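Local coordinates for protein D-psicose 3-epimerase (PDB 2HK0) that probably epimerises D-psicose and related ketohexoses such as D-fructose at C3, using a metal-dependent active site in a TIM barrel, at residues H227-E232 and A260-P265; C168-N173 and K199-T204; I52-A57 and I81-I86. All blocks are in the same frame, centred on the assembly; numbering follows the deposited sequence.

In the fold
All three contacts join neighbouring parallel strands of one eight-stranded barrel, and all three are mainly buried. Interactions 1 and 2 are adjacent, since strands 198-203 and 225-230 are neighbours joined by His229 N to Leu202 O; the centres of the two contacts lie about 11 Å apart. Interaction 3 lies one strand beyond interaction 1, past strand 22-26, and Glu54 reaches the two histidines of interaction 1 through the interior. Interaction 1 brings imidazoles and a carboxylate inward, interaction 2 two carboxylates and interaction 3 one, Glu54, consistent with a metal site at the C-terminal ends of the strands. Interaction 3 is richer in aliphatic packing, and at Ile81 it is the one that reaches the exposed surface.

Interaction 1 (H227-E232 and A260-P265); sequences HFHTGE and AVIMEP
Ile262 O is gripped from the adjacent strand by two groups: Thr230 N donates a 2.9 Å bond from a position tilted 32° out of the carbonyl plane, and His229 CA makes a CA-H...O contact. Straighter bonds flank it: Ile262 N to Phe228 O at 3.0 Å, and Glu264 N to Thr230 O. The Phe228 N to Ala260 O bond is weak, and the strands stand further apart at this end; there a water joins His227 ND1, in the ring plane, to Ala260 N. Toward the barrel interior, His227 CE1 meets Ile262 CG1 at 3.6 Å. His229 CD2 lies 3.7 Å from Ile262 CB, the two side chains side by side and pointing the same way. Glu264 is fully extended, CG anti to the backbone N (chi1 -178°), which carries its carboxylate to the ring of His229 with the two planes 72° apart; the His229 ND1 to Glu264 OE1 bond is long and weak. Both imidazoles bond through NE2 to Glu54 of strand 52-56. On the reverse face Thr230 CG2 lies at about a right angle to Val261, 3.7 Å from CG1. Strand 225-230, helix 245-254 and strand 260-263 form the last beta-alpha-beta unit of the TIM barrel. Phe228 packs on Met207 of helix 204-210, while backbone bonds from Val261 to Lys22 and Gly24 close the ring of strands.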
ATOM      1  N   HIS A 227      20.319  -7.686  12.881  1.00 19.22           N
ATOM      2  CA  HIS A 227      20.064  -6.322  13.349  1.00 18.32           C
ATOM      3  C   HIS A 227      19.136  -5.641  12.327  1.00 17.54           C
ATOM      4  O   HIS A 227      19.128  -6.006  11.148  1.00 19.53           O
ATOM      5  CB  HIS A 227      21.399  -5.575  13.470  1.00 18.32           C
ATOM      6  CG  HIS A 227      21.380  -4.442  14.448  1.00 18.58           C
ATOM      7  ND1 HIS A 227      20.775  -4.534  15.686  1.00 18.20           N
ATOM      8  CD2 HIS A 227      21.922  -3.201  14.385  1.00 19.56           C
ATOM      9  CE1 HIS A 227      20.945  -3.400  16.342  1.00 18.28           C
ATOM     10  NE2 HIS A 227      21.638  -2.573  15.575  1.00 21.82           N
ATOM     11  N   PHE A 228      18.359  -4.658  12.772  1.00 17.05           N
ATOM     12  CA  PHE A 228      17.380  -3.998  11.905  1.00 17.00           C
ATOM     13  C   PHE A 228      17.243  -2.511  12.237  1.00 18.18           C
ATOM     14  O   PHE A 228      17.122  -2.131  13.406  1.00 15.99           O
ATOM     15  CB  PHE A 228      16.022  -4.694  12.102  1.00 16.98           C
ATOM     16  CG  PHE A 228      14.991  -4.400  11.031  1.00 16.11           C
ATOM     17  CD1 PHE A 228      15.175  -4.831   9.725  1.00 15.59           C
ATOM     18  CD2 PHE A 228      13.788  -3.773  11.362  1.00 19.15           C
ATOM     19  CE1 PHE A 228      14.176  -4.651   8.756  1.00 17.20           C
ATOM     20  CE2 PHE A 228      12.776  -3.582  10.406  1.00 15.47           C
ATOM     21  CZ  PHE A 228      12.968  -4.022   9.103  1.00 17.60           C
ATOM     22  N   HIS A 229      17.248  -1.678  11.202  1.00 16.71           N
ATOM     23  CA  HIS A 229      17.107  -0.234  11.373  1.00 15.45           C
ATOM     24  C   HIS A 229      15.796   0.237  10.749  1.00 15.97           C
ATOM     25  O   HIS A 229      15.388  -0.264   9.690  1.00 15.65           O
ATOM     26  CB  HIS A 229      18.274   0.503  10.695  1.00 15.72           C
ATOM     27  CG  HIS A 229      19.493   0.625  11.553  1.00 17.67           C
ATOM     28  ND1 HIS A 229      20.590   1.373  11.183  1.00 18.45           N
ATOM     29  CD2 HIS A 229      19.759   0.156  12.793  1.00 17.22           C
ATOM     30  CE1 HIS A 229      21.475   1.366  12.162  1.00 19.40           C
ATOM     31  NE2 HIS A 229      20.994   0.635  13.153  1.00 21.69           N
ATOM     32  N   THR A 230      15.155   1.219  11.379  1.00 14.45           N
ATOM     33  CA  THR A 230      13.891   1.738  10.872  1.00 16.01           C
ATOM     34  C   THR A 230      13.854   3.257  10.710  1.00 15.99           C
ATOM     35  O   THR A 230      14.554   3.998  11.407  1.00 16.23           O
ATOM     36  CB  THR A 230      12.739   1.364  11.785  1.00 13.05           C
ATOM     37  OG1 THR A 230      13.059   1.780  13.116  1.00 14.69           O
ATOM     38  CG2 THR A 230      12.500  -0.149  11.751  1.00 15.62           C
ATOM     39  N   GLY A 231      13.000   3.694   9.792  1.00 15.99           N
ATOM     40  CA  GLY A 231      12.817   5.107   9.509  1.00 16.43           C
ATOM     41  C   GLY A 231      11.912   5.195   8.296  1.00 16.88           C
ATOM     42  O   GLY A 231      11.766   4.212   7.564  1.00 17.87           O
ATOM     43  N   GLU A 232      11.291   6.348   8.073  1.00 16.01           N
ATOM     44  CA  GLU A 232      10.429   6.493   6.914  1.00 14.78           C
ATOM     45  C   GLU A 232      11.363   6.694   5.720  1.00 15.98           C
ATOM     46  O   GLU A 232      12.583   6.785   5.893  1.00 16.85           O
ATOM     47  CB  GLU A 232       9.472   7.679   7.099  1.00 16.09           C
ATOM     48  CG  GLU A 232       8.424   7.487   8.225  1.00 15.53           C
ATOM     49  CD  GLU A 232       7.409   6.358   7.944  1.00 16.69           C
ATOM     50  OE1 GLU A 232       7.305   5.930   6.770  1.00 13.75           O
ATOM     51  OE2 GLU A 232       6.700   5.916   8.894  1.00 14.84           O
ATOM     52  N   ALA A 260      17.117  -6.716  17.780  1.00 17.79           N
ATOM     53  CA  ALA A 260      16.810  -5.312  18.012  1.00 16.94           C
ATOM     54  C   ALA A 260      16.253  -4.584  16.800  1.00 15.84           C
ATOM     55  O   ALA A 260      16.574  -4.899  15.658  1.00 14.52           O
ATOM     56  CB  ALA A 260      18.059  -4.588  18.502  1.00 15.38           C
ATOM     57  N   VAL A 261      15.407  -3.599  17.070  1.00 16.34           N
ATOM     58  CA  VAL A 261      14.820  -2.761  16.035  1.00 15.79           C
ATOM     59  C   VAL A 261      15.180  -1.340  16.489  1.00 16.44           C
ATOM     60  O   VAL A 261      14.610  -0.835  17.458  1.00 17.44           O
ATOM     61  CB  VAL A 261      13.286  -2.920  15.977  1.00 16.11           C
ATOM     62  CG1 VAL A 261      12.701  -1.940  14.967  1.00 13.68           C
ATOM     63  CG2 VAL A 261      12.930  -4.347  15.586  1.00 17.61           C
ATOM     64  N   ILE A 262      16.139  -0.721  15.805  1.00 15.46           N
ATOM     65  CA  ILE A 262      16.601   0.616  16.157  1.00 14.97           C
ATOM     66  C   ILE A 262      16.083   1.650  15.178  1.00 16.33           C
ATOM     67  O   ILE A 262      16.343   1.551  13.964  1.00 15.57           O
ATOM     68  CB  ILE A 262      18.147   0.720  16.101  1.00 17.78           C
ATOM     69  CG1 ILE A 262      18.795  -0.496  16.779  1.00 15.78           C
ATOM     70  CG2 ILE A 262      18.603   2.058  16.745  1.00 17.32           C
ATOM     71  CD1 ILE A 262      18.454  -0.644  18.253  1.00 15.38           C
HETATM   72  N   MSE A 263      15.352   2.643  15.671  1.00 14.77           N
HETATM   73  CA  MSE A 263      14.901   3.694  14.754  1.00 16.29           C
HETATM   74  C   MSE A 263      16.105   4.634  14.596  1.00 16.28           C
HETATM   75  O   MSE A 263      16.767   4.986  15.571  1.00 16.31           O
HETATM   76  CB  MSE A 263      13.679   4.442  15.294  1.00 13.82           C
HETATM   77  CG  MSE A 263      13.839   5.072  16.662  1.00 16.38           C
HETATM   78 SE   MSE A 263      12.123   5.887  17.163  1.00 26.19          SE
HETATM   79  CE  MSE A 263      11.034   4.300  17.391  1.00 18.19           C
ATOM     80  N   GLU A 264      16.387   5.020  13.358  1.00 16.30           N
ATOM     81  CA  GLU A 264      17.529   5.863  13.040  1.00 17.23           C
ATOM     82  C   GLU A 264      17.026   7.108  12.313  1.00 16.96           C
ATOM     83  O   GLU A 264      17.316   7.326  11.142  1.00 18.65           O
ATOM     84  CB  GLU A 264      18.471   5.048  12.148  1.00 19.23           C
ATOM     85  CG  GLU A 264      19.763   5.716  11.740  1.00 22.12           C
ATOM     86  CD  GLU A 264      20.585   4.811  10.825  1.00 25.77           C
ATOM     87  OE1 GLU A 264      20.000   4.246   9.879  1.00 25.34           O
ATOM     88  OE2 GLU A 264      21.804   4.663  11.053  1.00 28.70           O
ATOM     89  N   PRO A 265      16.259   7.949  13.011  1.00 19.32           N
ATOM     90  CA  PRO A 265      15.752   9.144  12.341  1.00 18.91           C
ATOM     91  C   PRO A 265      16.739  10.305  12.250  1.00 16.79           C
ATOM     92  O   PRO A 265      17.512  10.568  13.166  1.00 16.16           O
ATOM     93  CB  PRO A 265      14.498   9.481  13.148  1.00 18.99           C
ATOM     94  CG  PRO A 265      14.879   9.049  14.556  1.00 20.73           C
ATOM     95  CD  PRO A 265      15.751   7.826  14.396  1.00 17.31           C
TER
HETATM   96  O   HOH W   1      19.858  -6.964  16.858  1.00 19.98           O

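Interaction 2 (C168-N173 and K199-T204); sequences CIEVLN and KVMLDT
Ile169 and Met201 lock two parallel strands of the TIM barrel, in a beta-alpha-beta unit whose connection carries helix 183-193. Among the backbone bonds, Ile169 N donates to Lys199 O at 2.8 Å and Val171 N to Met201 O at 3.0 Å. Met201 N reaches Ile169 O from 48° above the carbonyl plane. Apolar contacts divide between the two faces. Inside the barrel, Cys168 CB meets Met201 CB at 3.9 Å. The selenomethionine then extends fully (chi1 174°, CG anti to the backbone N) across Glu170, with CE 3.6 Å from CD of the glutamate. Outside, Val171 CG2 lies beside Leu202 CD2 at 3.8 Å, while Val200 packs on Val187 and Val190 of helix 183-193. Charge makes the third group: Glu170 OE2 and Asp203 OD2 approach to 3.1 Å with their carboxylates 17° from coplanar. This is a convergence of two acceptors, not a hydrogen bond, and with Glu264 and His229 nearby it is consistent with the metal site of this family. Asp203 OD1 is already used, capping Phe205 N at the start of helix 204-210. Beyond Glu170 the strands diverge, and a water bridges them, donating to Val171 O at 2.9 Å and accepting from Asp203 N.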
ATOM      1  N   CYS A 168      27.147  -7.410  12.302  1.00 18.49           N
ATOM      2  CA  CYS A 168      26.006  -7.335  11.390  1.00 16.28           C
ATOM      3  C   CYS A 168      26.314  -6.441  10.197  1.00 17.85           C
ATOM      4  O   CYS A 168      26.510  -5.233  10.351  1.00 19.62           O
ATOM      5  CB  CYS A 168      24.783  -6.828  12.151  1.00 18.06           C
ATOM      6  SG  CYS A 168      24.409  -7.881  13.583  1.00 20.83           S
ATOM      7  N   ILE A 169      26.358  -7.058   9.017  1.00 16.62           N
ATOM      8  CA  ILE A 169      26.682  -6.405   7.749  1.00 17.73           C
ATOM      9  C   ILE A 169      25.474  -5.687   7.174  1.00 17.84           C
ATOM     10  O   ILE A 169      24.506  -6.326   6.750  1.00 14.52           O
ATOM     11  CB  ILE A 169      27.171  -7.449   6.725  1.00 18.03           C
ATOM     12  CG1 ILE A 169      28.221  -8.352   7.390  1.00 15.55           C
ATOM     13  CG2 ILE A 169      27.733  -6.755   5.474  1.00 17.44           C
ATOM     14  CD1 ILE A 169      29.437  -7.613   7.935  1.00 17.91           C
ATOM     15  N   GLU A 170      25.546  -4.360   7.131  1.00 16.39           N
ATOM     16  CA  GLU A 170      24.413  -3.572   6.649  1.00 18.27           C
ATOM     17  C   GLU A 170      24.323  -3.455   5.142  1.00 16.64           C
ATOM     18  O   GLU A 170      25.306  -3.141   4.472  1.00 16.91           O
ATOM     19  CB  GLU A 170      24.436  -2.169   7.276  1.00 19.02           C
ATOM     20  CG  GLU A 170      23.203  -1.308   6.962  1.00 19.89           C
ATOM     21  CD  GLU A 170      23.189   0.017   7.737  1.00 24.44           C
ATOM     22  OE1 GLU A 170      24.278   0.493   8.129  1.00 24.16           O
ATOM     23  OE2 GLU A 170      22.093   0.589   7.943  1.00 22.14           O
ATOM     24  N   VAL A 171      23.128  -3.723   4.619  1.00 17.28           N
ATOM     25  CA  VAL A 171      22.848  -3.637   3.185  1.00 15.60           C
ATOM     26  C   VAL A 171      22.450  -2.179   2.965  1.00 17.66           C
ATOM     27  O   VAL A 171      21.558  -1.676   3.645  1.00 17.07           O
ATOM     28  CB  VAL A 171      21.689  -4.602   2.803  1.00 17.12           C
ATOM     29  CG1 VAL A 171      21.283  -4.414   1.342  1.00 14.32           C
ATOM     30  CG2 VAL A 171      22.142  -6.052   3.032  1.00 15.46           C
ATOM     31  N   LEU A 172      23.122  -1.501   2.039  1.00 17.74           N
ATOM     32  CA  LEU A 172      22.858  -0.074   1.780  1.00 17.59           C
ATOM     33  C   LEU A 172      22.371   0.250   0.365  1.00 16.88           C
ATOM     34  O   LEU A 172      22.503  -0.564  -0.548  1.00 15.33           O
ATOM     35  CB  LEU A 172      24.131   0.732   2.041  1.00 17.38           C
ATOM     36  CG  LEU A 172      24.728   0.673   3.442  1.00 18.03           C
ATOM     37  CD1 LEU A 172      26.127   1.311   3.419  1.00 19.95           C
ATOM     38  CD2 LEU A 172      23.823   1.402   4.416  1.00 17.39           C
ATOM     39  N   ASN A 173      21.825   1.451   0.181  1.00 15.70           N
ATOM     40  CA  ASN A 173      21.338   1.853  -1.138  1.00 15.24           C
ATOM     41  C   ASN A 173      22.503   2.206  -2.069  1.00 15.93           C
ATOM     42  O   ASN A 173      23.601   2.511  -1.614  1.00 16.64           O
ATOM     43  CB  ASN A 173      20.372   3.035  -1.011  1.00 15.88           C
ATOM     44  CG  ASN A 173      21.076   4.333  -0.656  1.00 18.04           C
ATOM     45  OD1 ASN A 173      21.799   4.912  -1.480  1.00 18.62           O
ATOM     46  ND2 ASN A 173      20.874   4.794   0.571  1.00 14.46           N
ATOM     47  N   LYS A 199      26.275 -11.709  10.651  1.00 17.16           N
ATOM     48  CA  LYS A 199      24.875 -11.662  10.261  1.00 18.44           C
ATOM     49  C   LYS A 199      24.566 -10.554   9.256  1.00 19.15           C
ATOM     50  O   LYS A 199      25.374  -9.643   9.030  1.00 18.24           O
ATOM     51  CB  LYS A 199      24.026 -11.411  11.517  1.00 16.17           C
ATOM     52  CG  LYS A 199      24.267 -12.390  12.668  1.00 21.51           C
ATOM     53  CD  LYS A 199      23.724 -13.765  12.322  1.00 24.13           C
ATOM     54  CE  LYS A 199      24.198 -14.835  13.309  1.00 27.37           C
ATOM     55  NZ  LYS A 199      23.895 -14.457  14.709  1.00 28.48           N
ATOM     56  N   VAL A 200      23.372 -10.626   8.677  1.00 19.68           N
ATOM     57  CA  VAL A 200      22.937  -9.620   7.727  1.00 19.57           C
ATOM     58  C   VAL A 200      22.165  -8.562   8.496  1.00 17.98           C
ATOM     59  O   VAL A 200      21.493  -8.869   9.486  1.00 15.47           O
ATOM     60  CB  VAL A 200      22.004 -10.215   6.639  1.00 23.87           C
ATOM     61  CG1 VAL A 200      21.470  -9.104   5.745  1.00 24.58           C
ATOM     62  CG2 VAL A 200      22.783 -11.215   5.779  1.00 26.15           C
HETATM   63  N   MSE A 201      22.260  -7.320   8.036  1.00 16.67           N
HETATM   64  CA  MSE A 201      21.548  -6.211   8.673  1.00 16.51           C
HETATM   65  C   MSE A 201      20.774  -5.422   7.623  1.00 14.85           C
HETATM   66  O   MSE A 201      21.336  -5.031   6.592  1.00 15.35           O
HETATM   67  CB  MSE A 201      22.550  -5.303   9.370  1.00 19.16           C
HETATM   68  CG  MSE A 201      21.962  -4.064   9.926  1.00 25.60           C
HETATM   69 SE   MSE A 201      23.334  -3.015  10.794  1.00 34.20          SE
HETATM   70  CE  MSE A 201      22.329  -1.344  10.945  1.00 31.20           C
ATOM     71  N   LEU A 202      19.487  -5.195   7.874  1.00 13.52           N
ATOM     72  CA  LEU A 202      18.639  -4.452   6.934  1.00 13.00           C
ATOM     73  C   LEU A 202      18.161  -3.134   7.545  1.00 12.90           C
ATOM     74  O   LEU A 202      18.035  -3.004   8.764  1.00 11.97           O
ATOM     75  CB  LEU A 202      17.430  -5.304   6.513  1.00 12.23           C
ATOM     76  CG  LEU A 202      17.785  -6.635   5.842  1.00 13.27           C
ATOM     77  CD1 LEU A 202      16.505  -7.404   5.468  1.00 13.30           C
ATOM     78  CD2 LEU A 202      18.645  -6.361   4.602  1.00 12.48           C
ATOM     79  N   ASP A 203      17.847  -2.178   6.679  1.00 13.01           N
ATOM     80  CA  ASP A 203      17.439  -0.840   7.108  1.00 14.13           C
ATOM     81  C   ASP A 203      16.293  -0.383   6.182  1.00 14.81           C
ATOM     82  O   ASP A 203      16.465  -0.345   4.962  1.00 14.01           O
ATOM     83  CB  ASP A 203      18.674   0.053   6.978  1.00 13.77           C
ATOM     84  CG  ASP A 203      18.433   1.479   7.405  1.00 17.32           C
ATOM     85  OD1 ASP A 203      17.325   2.003   7.160  1.00 17.95           O
ATOM     86  OD2 ASP A 203      19.377   2.085   7.955  1.00 16.04           O
ATOM     87  N   THR A 204      15.133  -0.042   6.749  1.00 14.74           N
ATOM     88  CA  THR A 204      14.004   0.351   5.918  1.00 14.72           C
ATOM     89  C   THR A 204      14.294   1.478   4.946  1.00 13.89           C
ATOM     90  O   THR A 204      13.771   1.474   3.841  1.00 15.69           O
ATOM     91  CB  THR A 204      12.750   0.700   6.746  1.00 15.49           C
ATOM     92  OG1 THR A 204      13.052   1.732   7.694  1.00 14.40           O
ATOM     93  CG2 THR A 204      12.255  -0.544   7.464  1.00 16.10           C
TER
HETATM   94  O   HOH W   2      18.845  -2.710   3.926  1.00 13.09           O

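Interaction 3 (I52-A57 and I81-I86); sequences IIEVAA and ILTAGI
Ala57 and Ile86 meet at the tightest point of this contact, where Ala57 CB presses on Ile86 CG1 at 3.3 Å, closer than a usual carbon-carbon contact. Beside them Ala57 N donates to Gly85 O at 2.7 Å, which holds the chain in place as it leaves its strand. Thr112 of helix 99-118 packs against both side chains, and Phe108 and Phe109 of that helix also cover Ile86. On the outward face Ile53 and Leu82 run side by side and meet through CG2 and CD1 at 3.6 Å; Ile42 of helix 39-47 touches both. Ile53 CG1 stands anti to the backbone N (chi1 175°), leaving CG2 as the branch that faces the leucine. Five backbone bonds tie the strands, all fairly straight at their hydrogens, Val55 bonding twice to the same neighbour strand: its N donates to Thr83 O and its O accepts from Gly85 N, each at 2.8 Å.

The inward face is the looser, more polar side, with exposed Ile81 at its start. The CB of Ile81 lies 3.8 Å from Ile52 CG1, its O accepts the N-H of Ile53, and Lys22 of strand 22-26 touches its side chain. Ile52 CG2 leans toward Thr83 OG1. Glu54 is extended, its CG near Thr83 O; the modelled closeness of its carboxylate to Thr83 is doubtful, and that carboxylate is held by the two histidines of strand 225-230. A water donates to Glu54 OE2 at 3.0 Å and only weakly to Ala84 O, while Ala56 and Gly85 remain partly exposed near the mouth. Aliphatic side chains against the surrounding helices and a polar side chain directed into the centre are the arrangement of consecutive parallel strands in a TIM barrel, here of the xylose isomerase-like family.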
ATOM      1  N   ILE A  52      16.800  -0.145  24.247  1.00 16.76           N
ATOM      2  CA  ILE A  52      18.165   0.014  23.768  1.00 14.92           C
ATOM      3  C   ILE A  52      18.517   1.414  23.274  1.00 15.78           C
ATOM      4  O   ILE A  52      17.653   2.154  22.779  1.00 17.71           O
ATOM      5  CB  ILE A  52      18.398  -0.946  22.560  1.00 18.25           C
ATOM      6  CG1 ILE A  52      18.295  -2.406  23.011  1.00 16.80           C
ATOM      7  CG2 ILE A  52      19.729  -0.650  21.864  1.00 11.42           C
ATOM      8  CD1 ILE A  52      18.187  -3.350  21.847  1.00 18.91           C
ATOM      9  N   ILE A  53      19.790   1.774  23.410  1.00 15.87           N
ATOM     10  CA  ILE A  53      20.282   3.033  22.862  1.00 15.93           C
ATOM     11  C   ILE A  53      21.451   2.589  21.985  1.00 15.86           C
ATOM     12  O   ILE A  53      22.305   1.822  22.422  1.00 14.23           O
ATOM     13  CB  ILE A  53      20.771   4.048  23.937  1.00 16.50           C
ATOM     14  CG1 ILE A  53      21.363   5.276  23.233  1.00 17.63           C
ATOM     15  CG2 ILE A  53      21.814   3.419  24.854  1.00 16.26           C
ATOM     16  CD1 ILE A  53      21.787   6.426  24.186  1.00 18.60           C
ATOM     17  N   GLU A  54      21.452   3.023  20.728  1.00 17.20           N
ATOM     18  CA  GLU A  54      22.533   2.657  19.838  1.00 18.86           C
ATOM     19  C   GLU A  54      23.487   3.822  19.793  1.00 19.71           C
ATOM     20  O   GLU A  54      23.077   4.970  19.635  1.00 20.38           O
ATOM     21  CB  GLU A  54      22.036   2.329  18.430  1.00 17.92           C
ATOM     22  CG  GLU A  54      23.180   1.983  17.488  1.00 20.15           C
ATOM     23  CD  GLU A  54      22.770   1.015  16.387  1.00 21.35           C
ATOM     24  OE1 GLU A  54      22.398  -0.121  16.714  1.00 22.82           O
ATOM     25  OE2 GLU A  54      22.827   1.377  15.196  1.00 23.34           O
ATOM     26  N   VAL A  55      24.764   3.489  19.896  1.00 20.94           N
ATOM     27  CA  VAL A  55      25.849   4.447  19.941  1.00 24.41           C
ATOM     28  C   VAL A  55      26.863   4.255  18.809  1.00 24.08           C
ATOM     29  O   VAL A  55      26.876   3.210  18.164  1.00 20.81           O
ATOM     30  CB  VAL A  55      26.535   4.276  21.316  1.00 26.81           C
ATOM     31  CG1 VAL A  55      27.897   4.864  21.306  1.00 32.20           C
ATOM     32  CG2 VAL A  55      25.643   4.898  22.411  1.00 27.91           C
ATOM     33  N   ALA A  56      27.707   5.264  18.571  1.00 25.47           N
ATOM     34  CA  ALA A  56      28.749   5.192  17.539  1.00 27.02           C
ATOM     35  C   ALA A  56      30.063   4.691  18.156  1.00 29.13           C
ATOM     36  O   ALA A  56      30.566   5.263  19.127  1.00 24.53           O
ATOM     37  CB  ALA A  56      28.968   6.555  16.916  1.00 28.99           C
ATOM     38  N   ALA A  57      30.619   3.632  17.576  1.00 30.76           N
ATOM     39  CA  ALA A  57      31.845   3.026  18.081  1.00 35.86           C
ATOM     40  C   ALA A  57      33.065   3.934  18.227  1.00 39.02           C
ATOM     41  O   ALA A  57      33.807   3.801  19.203  1.00 38.64           O
ATOM     42  CB  ALA A  57      32.209   1.823  17.230  1.00 36.34           C
ATOM     43  N   ILE A  81      20.060  -1.381  27.375  1.00 20.45           N
ATOM     44  CA  ILE A  81      21.116  -2.125  26.696  1.00 20.70           C
ATOM     45  C   ILE A  81      21.807  -1.257  25.651  1.00 20.30           C
ATOM     46  O   ILE A  81      21.175  -0.408  25.022  1.00 16.99           O
ATOM     47  CB  ILE A  81      20.523  -3.368  25.978  1.00 20.87           C
ATOM     48  CG1 ILE A  81      19.874  -4.308  26.998  1.00 23.00           C
ATOM     49  CG2 ILE A  81      21.602  -4.096  25.206  1.00 20.41           C
ATOM     50  CD1 ILE A  81      18.948  -5.334  26.362  1.00 22.57           C
ATOM     51  N   LEU A  82      23.103  -1.465  25.457  1.00 19.48           N
ATOM     52  CA  LEU A  82      23.804  -0.687  24.453  1.00 19.12           C
ATOM     53  C   LEU A  82      24.098  -1.518  23.212  1.00 19.83           C
ATOM     54  O   LEU A  82      24.464  -2.696  23.295  1.00 17.84           O
ATOM     55  CB  LEU A  82      25.115  -0.115  25.004  1.00 21.46           C
ATOM     56  CG  LEU A  82      25.023   1.257  25.689  1.00 24.23           C
ATOM     57  CD1 LEU A  82      23.920   1.260  26.733  1.00 24.26           C
ATOM     58  CD2 LEU A  82      26.351   1.590  26.321  1.00 28.14           C
ATOM     59  N   THR A  83      23.911  -0.879  22.065  1.00 18.28           N
ATOM     60  CA  THR A  83      24.188  -1.465  20.769  1.00 20.32           C
ATOM     61  C   THR A  83      25.109  -0.446  20.074  1.00 19.49           C
ATOM     62  O   THR A  83      25.104   0.735  20.438  1.00 19.13           O
ATOM     63  CB  THR A  83      22.869  -1.669  20.008  1.00 22.59           C
ATOM     64  OG1 THR A  83      22.309  -2.938  20.383  1.00 24.83           O
ATOM     65  CG2 THR A  83      23.097  -1.637  18.552  1.00 27.64           C
ATOM     66  N   ALA A  84      25.916  -0.872  19.108  1.00 17.52           N
ATOM     67  CA  ALA A  84      26.799   0.092  18.464  1.00 19.30           C
ATOM     68  C   ALA A  84      26.975  -0.032  16.967  1.00 20.39           C
ATOM     69  O   ALA A  84      26.897  -1.133  16.397  1.00 19.46           O
ATOM     70  CB  ALA A  84      28.159   0.071  19.114  1.00 21.09           C
ATOM     71  N   GLY A  85      27.220   1.124  16.350  1.00 19.86           N
ATOM     72  CA  GLY A  85      27.460   1.200  14.926  1.00 23.94           C
ATOM     73  C   GLY A  85      28.948   1.462  14.721  1.00 28.20           C
ATOM     74  O   GLY A  85      29.613   2.050  15.587  1.00 27.05           O
ATOM     75  N   ILE A  86      29.480   1.004  13.593  1.00 28.55           N
ATOM     76  CA  ILE A  86      30.892   1.206  13.262  1.00 30.43           C
ATOM     77  C   ILE A  86      30.990   1.662  11.815  1.00 30.47           C
ATOM     78  O   ILE A  86      30.435   1.025  10.914  1.00 28.07           O
ATOM     79  CB  ILE A  86      31.720  -0.093  13.412  1.00 32.20           C
ATOM     80  CG1 ILE A  86      31.903  -0.435  14.894  1.00 33.84           C
ATOM     81  CG2 ILE A  86      33.099   0.075  12.743  1.00 34.55           C
ATOM     82  CD1 ILE A  86      32.812  -1.632  15.140  1.00 35.41           C
TER
HETATM   83  O   HOH W   3      24.443  -0.830  13.984  1.00 26.98           O